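Local atomic coordinates of uncharacterized protein (Pyrococcus furiosus, PDB entry 4XLZ), a protein that probably removes an acetyl group from N,N'-diacetylchitobiose as a metal-dependent deacetylase of carbohydrate esterase family 14. Residues 115-129 and 157-171. Sequence-based numbering, arbitrary orientation.
Sequences PYSREVRKDLVKIIR and LAIESVAFSQLPNFS
Two neighbouring helices on one side of a parallel sheet, 118-129 and 157-164, pack knobs-into-holes at -56°, R121 and S161 serving as knobs. S161 sits among R121, L124, V125 and I128, and its hydroxyl turns back to its own helix, OG donating to L157 O at 2.7 Å. R121 lies among L157, E160, S161 and F164; with CG anti to the carbonyl carbon (chi1 -64°) and the chain extended from CG to NE, it brings NE and NH2 side-on to a single oxygen, E160 OE1, each at 2.8 Å, with guanidinium and carboxylate planes 43° apart. Y116 OH donates to the other oxygen, E160 OE2, at 2.5 Å, and R152 of a second subunit also bridges to OE2. Where helix 157-164 gives way to the turns of 164-170, R129 gathers carbonyls: NE donates to S165 O at 3.0 Å, NH1 and NH2 meet F170 O end-on, and NH2 reaches S171 O at 3.1 Å and salt-bridges D174. A leucine here would probably cost three carbonyls these donors and D174 one charge partner, letting the turns shift. The F170 ring sets its edge against R121 CB, with F164 CB over one face. Such layered helices flanking a parallel sheet typify the alpha/beta fold of GlcNAc-PI de-N-acetylase relatives.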
loop_
_atom_site.group_PDB
_atom_site.type_symbol
_atom_site.label_atom_id
_atom_site.label_comp_id
_atom_site.label_asym_id
_atom_site.label_seq_id
_atom_site.Cartn_x
_atom_site.Cartn_y
_atom_site.Cartn_z
ATOM N N PRO A 115 -3.630 5.832 -9.136
ATOM C CA PRO A 115 -3.573 4.469 -8.572
ATOM C C PRO A 115 -4.262 3.461 -9.387
ATOM O O PRO A 115 -5.198 3.770 -10.160
ATOM C CB PRO A 115 -4.304 4.632 -7.206
ATOM C CG PRO A 115 -4.327 6.165 -6.939
ATOM C CD PRO A 115 -4.401 6.801 -8.321
ATOM N N TYR A 116 -3.882 2.187 -9.129
ATOM C CA TYR A 116 -4.682 1.089 -9.692
ATOM C C TYR A 116 -5.333 0.399 -8.466
ATOM O O TYR A 116 -4.682 -0.433 -7.781
ATOM C CB TYR A 116 -3.793 0.093 -10.495
ATOM C CG TYR A 116 -4.601 -1.018 -11.043
ATOM C CD1 TYR A 116 -4.497 -2.319 -10.476
ATOM C CD2 TYR A 116 -5.537 -0.805 -12.064
ATOM C CE1 TYR A 116 -5.234 -3.402 -11.019
ATOM C CE2 TYR A 116 -6.321 -1.836 -12.573
ATOM C CZ TYR A 116 -6.192 -3.146 -12.010
ATOM O OH TYR A 116 -6.935 -4.210 -12.465
ATOM N N SER A 117 -6.548 0.815 -8.151
ATOM C CA SER A 117 -7.090 0.382 -6.841
ATOM C C SER A 117 -8.612 0.432 -6.931
ATOM O O SER A 117 -9.272 1.078 -7.748
ATOM C CB SER A 117 -6.626 1.382 -5.763
ATOM O OG SER A 117 -7.223 2.678 -5.983
ATOM N N ARG A 118 -9.201 -0.279 -5.894
ATOM C CA ARG A 118 -10.676 -0.237 -5.694
ATOM C C ARG A 118 -11.155 1.194 -5.477
ATOM O O ARG A 118 -12.225 1.525 -6.046
ATOM C CB ARG A 118 -10.932 -1.113 -4.452
ATOM C CG ARG A 118 -12.505 -1.053 -4.090
ATOM C CD ARG A 118 -12.729 -1.888 -2.773
ATOM N NE ARG A 118 -12.007 -1.124 -1.737
ATOM C CZ ARG A 118 -11.598 -1.713 -0.630
ATOM N NH1 ARG A 118 -12.092 -2.963 -0.365
ATOM N NH2 ARG A 118 -10.822 -1.037 0.258
ATOM N N GLU A 119 -10.369 2.019 -4.778
ATOM C CA GLU A 119 -10.818 3.405 -4.568
ATOM C C GLU A 119 -11.090 4.095 -5.933
ATOM O O GLU A 119 -12.105 4.825 -6.077
ATOM C CB GLU A 119 -9.738 4.099 -3.765
ATOM C CG GLU A 119 -10.092 5.597 -3.655
ATOM C CD GLU A 119 -9.107 6.374 -2.867
ATOM O OE1 GLU A 119 -7.943 5.943 -2.693
ATOM O OE2 GLU A 119 -9.463 7.438 -2.385
ATOM N N VAL A 120 -10.182 3.928 -6.914
ATOM C CA VAL A 120 -10.470 4.674 -8.186
ATOM C C VAL A 120 -11.605 4.042 -8.931
ATOM O O VAL A 120 -12.450 4.717 -9.526
ATOM C CB VAL A 120 -9.208 4.573 -9.047
ATOM C CG1 VAL A 120 -9.453 5.401 -10.376
ATOM C CG2 VAL A 120 -7.994 5.272 -8.305
ATOM N N ARG A 121 -11.801 2.686 -8.832
ATOM C CA ARG A 121 -13.011 2.079 -9.410
ATOM C C ARG A 121 -14.184 2.712 -8.787
ATOM O O ARG A 121 -15.235 2.905 -9.510
ATOM C CB ARG A 121 -13.043 0.545 -9.130
ATOM C CG ARG A 121 -11.834 -0.212 -9.846
ATOM C CD ARG A 121 -12.152 -1.732 -9.691
ATOM N NE ARG A 121 -10.956 -2.455 -10.152
ATOM C CZ ARG A 121 -9.880 -2.707 -9.385
ATOM N NH1 ARG A 121 -9.934 -2.704 -8.058
ATOM N NH2 ARG A 121 -8.765 -3.049 -10.040
ATOM N N LYS A 122 -14.236 2.871 -7.455
ATOM C CA LYS A 122 -15.443 3.465 -6.838
ATOM C C LYS A 122 -15.707 4.843 -7.413
ATOM O O LYS A 122 -16.895 5.212 -7.588
ATOM C CB LYS A 122 -15.244 3.589 -5.313
ATOM C CG LYS A 122 -15.318 2.211 -4.669
ATOM C CD LYS A 122 -15.093 2.492 -3.160
ATOM C CE LYS A 122 -15.282 1.206 -2.437
ATOM N NZ LYS A 122 -14.800 1.595 -0.965
ATOM N N ASP A 123 -14.698 5.675 -7.711
ATOM C CA ASP A 123 -14.992 7.023 -8.293
ATOM C C ASP A 123 -15.710 6.834 -9.667
ATOM O O ASP A 123 -16.713 7.499 -10.013
ATOM C CB ASP A 123 -13.669 7.715 -8.621
ATOM C CG ASP A 123 -12.985 8.236 -7.448
ATOM O OD1 ASP A 123 -13.646 8.490 -6.365
ATOM O OD2 ASP A 123 -11.718 8.364 -7.575
ATOM N N LEU A 124 -15.196 5.913 -10.521
ATOM C CA LEU A 124 -15.784 5.667 -11.844
ATOM C C LEU A 124 -17.179 5.136 -11.692
ATOM O O LEU A 124 -18.095 5.521 -12.400
ATOM C CB LEU A 124 -14.922 4.732 -12.708
ATOM C CG LEU A 124 -13.571 5.373 -13.030
ATOM C CD1 LEU A 124 -12.827 4.315 -13.911
ATOM C CD2 LEU A 124 -13.716 6.673 -13.870
ATOM N N VAL A 125 -17.392 4.125 -10.807
ATOM C CA VAL A 125 -18.725 3.501 -10.624
ATOM C C VAL A 125 -19.678 4.594 -10.065
ATOM O O VAL A 125 -20.844 4.537 -10.555
ATOM C CB VAL A 125 -18.560 2.380 -9.657
ATOM C CG1 VAL A 125 -19.949 1.872 -9.143
ATOM C CG2 VAL A 125 -17.839 1.188 -10.355
ATOM N N LYS A 126 -19.270 5.502 -9.219
ATOM C CA LYS A 126 -20.244 6.533 -8.707
ATOM C C LYS A 126 -20.719 7.374 -9.890
ATOM O O LYS A 126 -21.919 7.648 -10.050
ATOM C CB LYS A 126 -19.438 7.456 -7.759
ATOM C CG LYS A 126 -20.359 8.496 -7.112
ATOM C CD LYS A 126 -19.779 9.070 -5.687
ATOM C CE LYS A 126 -18.646 9.844 -5.924
ATOM N NZ LYS A 126 -18.058 10.004 -4.453
ATOM N N ILE A 127 -19.813 7.760 -10.798
ATOM C CA ILE A 127 -20.249 8.619 -11.935
ATOM C C ILE A 127 -21.009 7.831 -12.882
ATOM O O ILE A 127 -22.048 8.330 -13.462
ATOM C CB ILE A 127 -18.975 9.166 -12.603
ATOM C CG1 ILE A 127 -18.252 10.127 -11.636
ATOM C CG2 ILE A 127 -19.403 9.995 -13.892
ATOM C CD1 ILE A 127 -16.767 10.481 -12.026
ATOM N N ILE A 128 -20.699 6.568 -13.232
ATOM C CA ILE A 128 -21.470 5.771 -14.113
ATOM C C ILE A 128 -22.895 5.589 -13.559
ATOM O O ILE A 128 -23.813 5.608 -14.369
ATOM C CB ILE A 128 -20.737 4.380 -14.378
ATOM C CG1 ILE A 128 -19.442 4.717 -15.190
ATOM C CG2 ILE A 128 -21.622 3.388 -15.146
ATOM C CD1 ILE A 128 -18.521 3.453 -15.288
ATOM N N ARG A 129 -22.969 5.296 -12.267
ATOM C CA ARG A 129 -24.315 5.063 -11.731
ATOM C C ARG A 129 -25.047 6.377 -11.699
ATOM O O ARG A 129 -26.312 6.306 -11.922
ATOM C CB ARG A 129 -24.223 4.484 -10.351
ATOM C CG ARG A 129 -23.737 3.030 -10.364
ATOM C CD ARG A 129 -23.517 2.623 -8.872
ATOM N NE ARG A 129 -23.175 1.137 -8.886
ATOM C CZ ARG A 129 -22.665 0.470 -7.807
ATOM N NH1 ARG A 129 -22.514 -0.857 -7.901
ATOM N NH2 ARG A 129 -22.292 1.161 -6.712
ATOM N N LEU A 157 -9.055 0.088 -15.471
ATOM C CA LEU A 157 -10.063 0.550 -14.463
ATOM C C LEU A 157 -11.397 0.883 -15.131
ATOM O O LEU A 157 -12.460 0.651 -14.531
ATOM C CB LEU A 157 -9.559 1.742 -13.728
ATOM C CG LEU A 157 -8.309 1.493 -12.807
ATOM C CD1 LEU A 157 -7.686 2.897 -12.404
ATOM C CD2 LEU A 157 -8.756 0.736 -11.511
ATOM N N ALA A 158 -11.366 1.412 -16.364
ATOM C CA ALA A 158 -12.656 1.722 -17.005
ATOM C C ALA A 158 -13.444 0.491 -17.346
ATOM O O ALA A 158 -14.632 0.391 -17.029
ATOM C CB ALA A 158 -12.337 2.493 -18.346
ATOM N N ILE A 159 -12.760 -0.568 -17.861
ATOM C CA ILE A 159 -13.425 -1.811 -18.244
ATOM C C ILE A 159 -14.006 -2.422 -16.957
ATOM O O ILE A 159 -15.144 -2.865 -16.909
ATOM C CB ILE A 159 -12.436 -2.769 -18.905
ATOM C CG1 ILE A 159 -12.062 -2.149 -20.250
ATOM C CG2 ILE A 159 -13.106 -4.154 -19.121
ATOM C CD1 ILE A 159 -10.808 -2.870 -20.890
ATOM N N GLU A 160 -13.159 -2.511 -15.921
ATOM C CA GLU A 160 -13.588 -3.120 -14.618
ATOM C C GLU A 160 -14.753 -2.374 -14.080
ATOM O O GLU A 160 -15.733 -2.995 -13.529
ATOM C CB GLU A 160 -12.417 -3.058 -13.658
ATOM C CG GLU A 160 -11.302 -3.979 -14.147
ATOM C CD GLU A 160 -9.896 -3.553 -13.564
ATOM O OE1 GLU A 160 -9.804 -2.702 -12.670
ATOM O OE2 GLU A 160 -8.878 -4.075 -14.108
ATOM N N SER A 161 -14.679 -1.050 -14.081
ATOM C CA SER A 161 -15.733 -0.234 -13.424
ATOM C C SER A 161 -17.040 -0.366 -14.210
ATOM O O SER A 161 -18.112 -0.319 -13.568
ATOM C CB SER A 161 -15.321 1.209 -13.384
ATOM O OG SER A 161 -14.123 1.319 -12.556
ATOM N N VAL A 162 -16.989 -0.443 -15.535
ATOM C CA VAL A 162 -18.269 -0.705 -16.283
ATOM C C VAL A 162 -18.904 -2.028 -15.785
ATOM O O VAL A 162 -20.123 -2.051 -15.538
ATOM C CB VAL A 162 -17.936 -0.711 -17.800
ATOM C CG1 VAL A 162 -19.178 -1.239 -18.547
ATOM C CG2 VAL A 162 -17.632 0.766 -18.231
ATOM N N ALA A 163 -18.058 -3.071 -15.643
ATOM C CA ALA A 163 -18.612 -4.365 -15.202
ATOM C C ALA A 163 -19.155 -4.194 -13.789
ATOM O O ALA A 163 -20.263 -4.685 -13.437
ATOM C CB ALA A 163 -17.516 -5.384 -15.164
ATOM N N PHE A 164 -18.396 -3.545 -12.880
ATOM C CA PHE A 164 -18.792 -3.601 -11.442
ATOM C C PHE A 164 -19.851 -2.658 -11.097
ATOM O O PHE A 164 -20.544 -2.787 -10.032
ATOM C CB PHE A 164 -17.527 -3.292 -10.569
ATOM C CG PHE A 164 -16.416 -4.356 -10.715
ATOM C CD1 PHE A 164 -16.587 -5.589 -11.321
ATOM C CD2 PHE A 164 -15.154 -3.966 -10.275
ATOM C CE1 PHE A 164 -15.467 -6.493 -11.456
ATOM C CE2 PHE A 164 -14.043 -4.843 -10.399
ATOM C CZ PHE A 164 -14.191 -6.045 -11.022
ATOM N N SER A 165 -20.135 -1.671 -12.008
ATOM C CA SER A 165 -21.299 -0.786 -11.751
ATOM C C SER A 165 -22.621 -1.517 -11.738
ATOM O O SER A 165 -23.545 -0.935 -11.041
ATOM C CB SER A 165 -21.387 0.230 -12.943
ATOM O OG SER A 165 -20.323 1.170 -12.861
ATOM N N GLN A 166 -22.657 -2.725 -12.259
ATOM C CA GLN A 166 -23.957 -3.552 -12.331
ATOM C C GLN A 166 -24.121 -4.282 -11.005
ATOM O O GLN A 166 -25.161 -4.957 -10.811
ATOM C CB GLN A 166 -23.846 -4.656 -13.431
ATOM C CG GLN A 166 -23.651 -3.956 -14.656
ATOM C CD GLN A 166 -23.741 -4.885 -15.819
ATOM O OE1 GLN A 166 -24.391 -5.890 -15.776
ATOM N NE2 GLN A 166 -23.115 -4.489 -16.900
ATOM N N LEU A 167 -23.138 -4.249 -10.096
ATOM C CA LEU A 167 -23.199 -5.220 -8.960
ATOM C C LEU A 167 -23.503 -4.490 -7.726
ATOM O O LEU A 167 -22.751 -3.636 -7.206
ATOM C CB LEU A 167 -21.720 -5.851 -8.774
ATOM C CG LEU A 167 -21.184 -6.541 -9.983
ATOM C CD1 LEU A 167 -19.741 -7.071 -9.784
ATOM C CD2 LEU A 167 -22.106 -7.763 -10.407
ATOM N N PRO A 168 -24.664 -4.792 -7.069
ATOM C CA PRO A 168 -25.107 -3.936 -5.899
ATOM C C PRO A 168 -24.204 -4.082 -4.627
ATOM O O PRO A 168 -24.200 -3.205 -3.793
ATOM C CB PRO A 168 -26.542 -4.451 -5.598
ATOM C CG PRO A 168 -26.625 -5.762 -6.281
ATOM C CD PRO A 168 -25.692 -5.744 -7.576
ATOM N N ASN A 169 -23.478 -5.221 -4.534
ATOM C CA ASN A 169 -22.544 -5.321 -3.420
ATOM C C ASN A 169 -21.215 -4.602 -3.687
ATOM O O ASN A 169 -20.345 -4.544 -2.758
ATOM C CB ASN A 169 -22.285 -6.820 -3.136
ATOM C CG ASN A 169 -23.537 -7.488 -2.494
ATOM O OD1 ASN A 169 -24.166 -6.839 -1.731
ATOM N ND2 ASN A 169 -23.804 -8.675 -2.903
ATOM N N PHE A 170 -20.976 -4.096 -4.929
ATOM C CA PHE A 170 -19.756 -3.306 -5.156
ATOM C C PHE A 170 -20.075 -1.842 -4.849
ATOM O O PHE A 170 -21.001 -1.268 -5.431
ATOM C CB PHE A 170 -19.340 -3.534 -6.665
ATOM C CG PHE A 170 -18.048 -2.825 -6.972
ATOM C CD1 PHE A 170 -16.907 -3.639 -6.889
ATOM C CD2 PHE A 170 -17.977 -1.436 -7.236
ATOM C CE1 PHE A 170 -15.616 -3.074 -7.143
ATOM C CE2 PHE A 170 -16.626 -0.824 -7.355
ATOM C CZ PHE A 170 -15.516 -1.650 -7.258
ATOM N N SER A 171 -19.214 -1.251 -4.010
ATOM C CA SER A 171 -19.484 0.128 -3.577
ATOM C C SER A 171 -20.930 0.345 -3.108
ATOM O O SER A 171 -21.687 1.142 -3.637
ATOM C CB SER A 171 -19.020 1.108 -4.669
ATOM O OG SER A 171 -18.727 2.347 -4.057
HETATM O O HOH W 1 -18.877 4.254 -5.875
#